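Mn transporter subunit (Synechocystis sp. PCC 6803, PDB 3UJP) binds manganese(II) and probably serves as the periplasmic, substrate-binding component of an ABC-type manganese uptake transporter. Local coordinates at residues Thr39-Ala42 and Asp43-Gln46; Pro280-Thr283 and Phe284-Leu288. All coordinates share one frame; numbering follows the deposited sequence.

Interaction 1: Thr39-Ala42 and Asp43-Gln46; sequences TVLA and DMVQ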
loop_
_atom_site.group_PDB
_atom_site.type_symbol
_atom_site.label_atom_id
_atom_site.label_comp_id
_atom_site.label_asym_id
_atom_site.label_seq_id
_atom_site.Cartn_x
_atom_site.Cartn_y
_atom_site.Cartn_z
ATOM N N THR A 39 -5.114 0.721 15.954
ATOM C CA THR A 39 -4.801 1.820 15.052
ATOM C C THR A 39 -3.795 2.860 15.542
ATOM O O THR A 39 -3.125 3.488 14.726
ATOM C CB THR A 39 -6.042 2.615 14.780
ATOM O OG1 THR A 39 -6.433 3.258 16.001
ATOM C CG2 THR A 39 -7.152 1.708 14.291
ATOM N N VAL A 40 -3.719 3.115 16.845
ATOM C CA VAL A 40 -2.736 4.094 17.286
ATOM C C VAL A 40 -1.367 3.502 17.051
ATOM O O VAL A 40 -0.536 4.103 16.386
ATOM C CB VAL A 40 -2.865 4.470 18.733
ATOM C CG1 VAL A 40 -1.822 5.494 19.062
ATOM C CG2 VAL A 40 -4.253 5.022 19.009
ATOM N N LEU A 41 -1.130 2.305 17.574
ATOM C CA LEU A 41 0.126 1.640 17.279
ATOM C C LEU A 41 0.360 1.561 15.771
ATOM O O LEU A 41 1.502 1.611 15.313
ATOM C CB LEU A 41 0.167 0.247 17.883
ATOM C CG LEU A 41 0.451 0.166 19.369
ATOM C CD1 LEU A 41 0.980 -1.211 19.719
ATOM C CD2 LEU A 41 1.441 1.243 19.748
ATOM N N ALA A 42 -0.704 1.434 14.988
ATOM C CA ALA A 42 -0.510 1.254 13.547
ATOM C C ALA A 42 0.138 2.482 12.890
ATOM O O ALA A 42 1.003 2.335 12.025
ATOM C CB ALA A 42 -1.820 0.849 12.845
ATOM N N ASP A 43 -0.269 3.681 13.326
ATOM C CA ASP A 43 0.259 4.948 12.808
ATOM C C ASP A 43 1.671 5.236 13.297
ATOM O O ASP A 43 2.485 5.737 12.546
ATOM C CB ASP A 43 -0.659 6.100 13.185
ATOM C CG ASP A 43 -0.113 7.445 12.743
ATOM O OD1 ASP A 43 -0.196 7.752 11.534
ATOM O OD2 ASP A 43 0.399 8.200 13.605
ATOM N N MET A 44 1.948 4.926 14.559
ATOM C CA MET A 44 3.300 5.016 15.110
ATOM C C MET A 44 4.303 4.115 14.394
ATOM O O MET A 44 5.438 4.523 14.158
ATOM C CB MET A 44 3.323 4.613 16.571
ATOM C CG MET A 44 2.474 5.445 17.457
ATOM S SD MET A 44 2.840 5.083 19.192
ATOM C CE MET A 44 4.621 4.888 19.155
ATOM N N VAL A 45 3.926 2.876 14.075
ATOM C CA VAL A 45 4.882 2.014 13.389
ATOM C C VAL A 45 4.950 2.390 11.916
ATOM O O VAL A 45 6.038 2.462 11.340
ATOM C CB VAL A 45 4.624 0.495 13.575
ATOM C CG1 VAL A 45 4.478 0.148 15.041
ATOM C CG2 VAL A 45 3.417 0.048 12.808
ATOM N N GLN A 46 3.797 2.656 11.311
ATOM C CA GLN A 46 3.798 3.073 9.917
ATOM C C GLN A 46 4.732 4.273 9.767
ATOM O O GLN A 46 5.261 4.539 8.687
ATOM C CB GLN A 46 2.380 3.368 9.397
ATOM C CG GLN A 46 2.331 4.250 8.130
ATOM C CD GLN A 46 2.637 3.507 6.801
ATOM O OE1 GLN A 46 3.605 2.738 6.684
ATOM N NE2 GLN A 46 1.805 3.765 5.785
#
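V40 and M44 lie one turn apart on the same helix, and the M44 N to V40 O hydrogen bond measures 3.2 Å with an N-H...O angle of 175°. Two more i to i+4 bonds follow in step: V45 N reaches L41 O at 3.0 Å and Q46 N reaches A42 O at 2.9 Å. The D43 N-H has two acceptors. T39 O lies 3.2 Å from D43 N; V40 O takes the same N-H only weakly, at 125°.

The apolar contact is sparse. M44 CG stands beside the backbone N (chi1 -60°) and the chain runs on extended to SD, 4.1 Å from L41 CD2, the two side chains meeting at a slant; the bend at the last torsion turns only CE. V45 sets its methyls against backbone oxygens, CG2 lying 3.4 Å from A42 O.

Two polar side chains, D43 and T39, have partners beyond the two segments: D43 OD2 accepts from F284 N, and T39 OG1 is hydrogen-bonded to L274 N.

Within the beta-alpha-beta unit strand 33-36, helix 39-49, strand 54-57, A42 and V45 face both strands, L41 also packs on strand 33-36, and M44 turns to helix 136-153, where it meets Y142, V143 and I146.

Interaction 2: Pro280-Thr283 and Phe284-Leu288; sequences PVPT and FLDLL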
loop_
_atom_site.group_PDB
_atom_site.type_symbol
_atom_site.label_atom_id
_atom_site.label_comp_id
_atom_site.label_asym_id
_atom_site.label_seq_id
_atom_site.Cartn_x
_atom_site.Cartn_y
_atom_site.Cartn_z
ATOM N N PRO A 280 -10.926 14.833 13.422
ATOM C CA PRO A 280 -9.601 15.152 13.978
ATOM C C PRO A 280 -8.819 13.874 14.230
ATOM O O PRO A 280 -9.375 12.788 14.041
ATOM C CB PRO A 280 -9.947 15.799 15.313
ATOM C CG PRO A 280 -11.229 15.160 15.708
ATOM C CD PRO A 280 -11.966 14.785 14.465
ATOM N N VAL A 281 -7.560 13.971 14.645
ATOM C CA VAL A 281 -6.851 12.746 15.023
ATOM C C VAL A 281 -6.849 11.646 13.942
ATOM O O VAL A 281 -7.258 10.523 14.207
ATOM C CB VAL A 281 -7.487 12.102 16.282
ATOM C CG1 VAL A 281 -6.478 11.274 17.005
ATOM C CG2 VAL A 281 -8.025 13.147 17.214
ATOM N N PRO A 282 -6.402 11.959 12.718
ATOM C CA PRO A 282 -6.202 10.843 11.809
ATOM C C PRO A 282 -4.792 10.276 11.999
ATOM O O PRO A 282 -4.481 9.264 11.364
ATOM C CB PRO A 282 -6.324 11.504 10.446
ATOM C CG PRO A 282 -5.687 12.851 10.676
ATOM C CD PRO A 282 -6.064 13.245 12.080
ATOM N N THR A 283 -3.966 10.897 12.847
ATOM C CA THR A 283 -2.620 10.376 13.136
ATOM C C THR A 283 -2.176 10.477 14.606
ATOM O O THR A 283 -2.720 11.259 15.360
ATOM C CB THR A 283 -1.551 11.007 12.203
ATOM O OG1 THR A 283 -1.025 12.234 12.758
ATOM C CG2 THR A 283 -2.138 11.211 10.793
ATOM N N PHE A 284 -1.199 9.678 15.035
ATOM C CA PHE A 284 -0.831 9.742 16.445
ATOM C C PHE A 284 -0.427 11.135 16.897
ATOM O O PHE A 284 -0.912 11.622 17.914
ATOM C CB PHE A 284 0.265 8.769 16.844
ATOM C CG PHE A 284 0.606 8.849 18.317
ATOM C CD1 PHE A 284 -0.401 8.934 19.259
ATOM C CD2 PHE A 284 1.916 8.843 18.761
ATOM C CE1 PHE A 284 -0.120 9.007 20.601
ATOM C CE2 PHE A 284 2.207 8.923 20.127
ATOM C CZ PHE A 284 1.190 9.010 21.038
ATOM N N LEU A 285 0.487 11.763 16.157
ATOM C CA LEU A 285 0.861 13.146 16.432
ATOM C C LEU A 285 -0.377 14.062 16.484
ATOM O O LEU A 285 -0.593 14.725 17.476
ATOM C CB LEU A 285 1.898 13.636 15.422
ATOM C CG LEU A 285 3.377 13.483 15.787
ATOM C CD1 LEU A 285 3.561 12.471 16.876
ATOM C CD2 LEU A 285 4.219 13.116 14.604
ATOM N N ASP A 286 -1.218 14.083 15.458
ATOM C CA ASP A 286 -2.485 14.810 15.584
ATOM C C ASP A 286 -3.235 14.463 16.875
ATOM O O ASP A 286 -3.862 15.329 17.451
ATOM C CB ASP A 286 -3.417 14.600 14.367
ATOM C CG ASP A 286 -2.825 15.125 13.057
ATOM O OD1 ASP A 286 -2.886 14.368 12.061
ATOM O OD2 ASP A 286 -2.313 16.274 13.007
ATOM N N LEU A 287 -3.179 13.209 17.325
ATOM C CA LEU A 287 -3.902 12.805 18.543
ATOM C C LEU A 287 -3.439 13.557 19.769
ATOM O O LEU A 287 -4.251 14.128 20.470
ATOM C CB LEU A 287 -3.837 11.289 18.821
ATOM C CG LEU A 287 -4.495 10.746 20.118
ATOM C CD1 LEU A 287 -5.245 9.440 19.861
ATOM C CD2 LEU A 287 -3.521 10.570 21.299
ATOM N N LEU A 288 -2.140 13.554 20.045
ATOM C CA LEU A 288 -1.647 14.361 21.156
ATOM C C LEU A 288 -2.008 15.865 20.969
ATOM O O LEU A 288 -2.757 16.399 21.770
ATOM C CB LEU A 288 -0.163 14.126 21.377
ATOM C CG LEU A 288 0.167 12.651 21.540
ATOM C CD1 LEU A 288 1.651 12.388 21.242
ATOM C CD2 LEU A 288 -0.265 12.124 22.929
#
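T283 stands immediately before helix 284-296 and meets D286 of its first turn through all three of its side-chain heavy atoms. At the branch point, T283 CB is 3.6 Å from D286 OD1. The hydroxyl sits between the backbone N and the carbonyl carbon (chi1 88°), which turns it over the opening turn: OG1 accepts from D286 N at 3.3 Å, and the N-H...O angle of 164° makes this capping bond nearly straight. The same hydroxyl donates weakly to the carboxylate, with OG1 2.9 Å from D286 OD1, so main chain and side chain of one residue both meet it. The remaining tip, T283 CG2, lies 3.5 Å from D286 OD1. A valine in place of T283 would probably leave D286 N without its capping acceptor and the D286 carboxylate with one donor fewer, making the start of the helix less well fixed.

The regular helix bonding then begins, L287 N donating to T283 O at 2.8 Å and closing the first i to i+4 turn. P282 crosses the D286 side chain at about a right angle, its CD 3.4 Å from D286 OD1, and forms one wall beside the carboxylate. Further back, V281 has its CG1 anti to the backbone N, pointing that methyl at L287, where it touches CB and lies 3.6 Å from L287 CD1.

F284 and L285 pack against Y168 of the long helix 158-183, while D286 packs on Q148 of a second subunit. A threonine that accepts from the backbone N-H three residues on is a classic helix N-cap, accompanied here by apolar packing of V281 against L287.

In the fold
Interaction 1 is the more buried of the two and lies inside a helix of a beta-alpha-beta unit, whereas interaction 2 is partly buried, marks the start of helix 284-296 and touches a second subunit. Their chemistry follows: regular main-chain bonds between successive turns in 39-46, a side-chain cap with a carboxylate in 280-288. The centres are 11 Å apart, and the two meet directly. D43 OD2 lies 2.6 Å from F284 N, a probable hydrogen bond that brings a second helix's carboxylate to the opening turn, a placement in which a negative charge would probably interact favourably with the helix N-terminus. V40 and M44 pack on the F284 ring, so that residue joins both contacts.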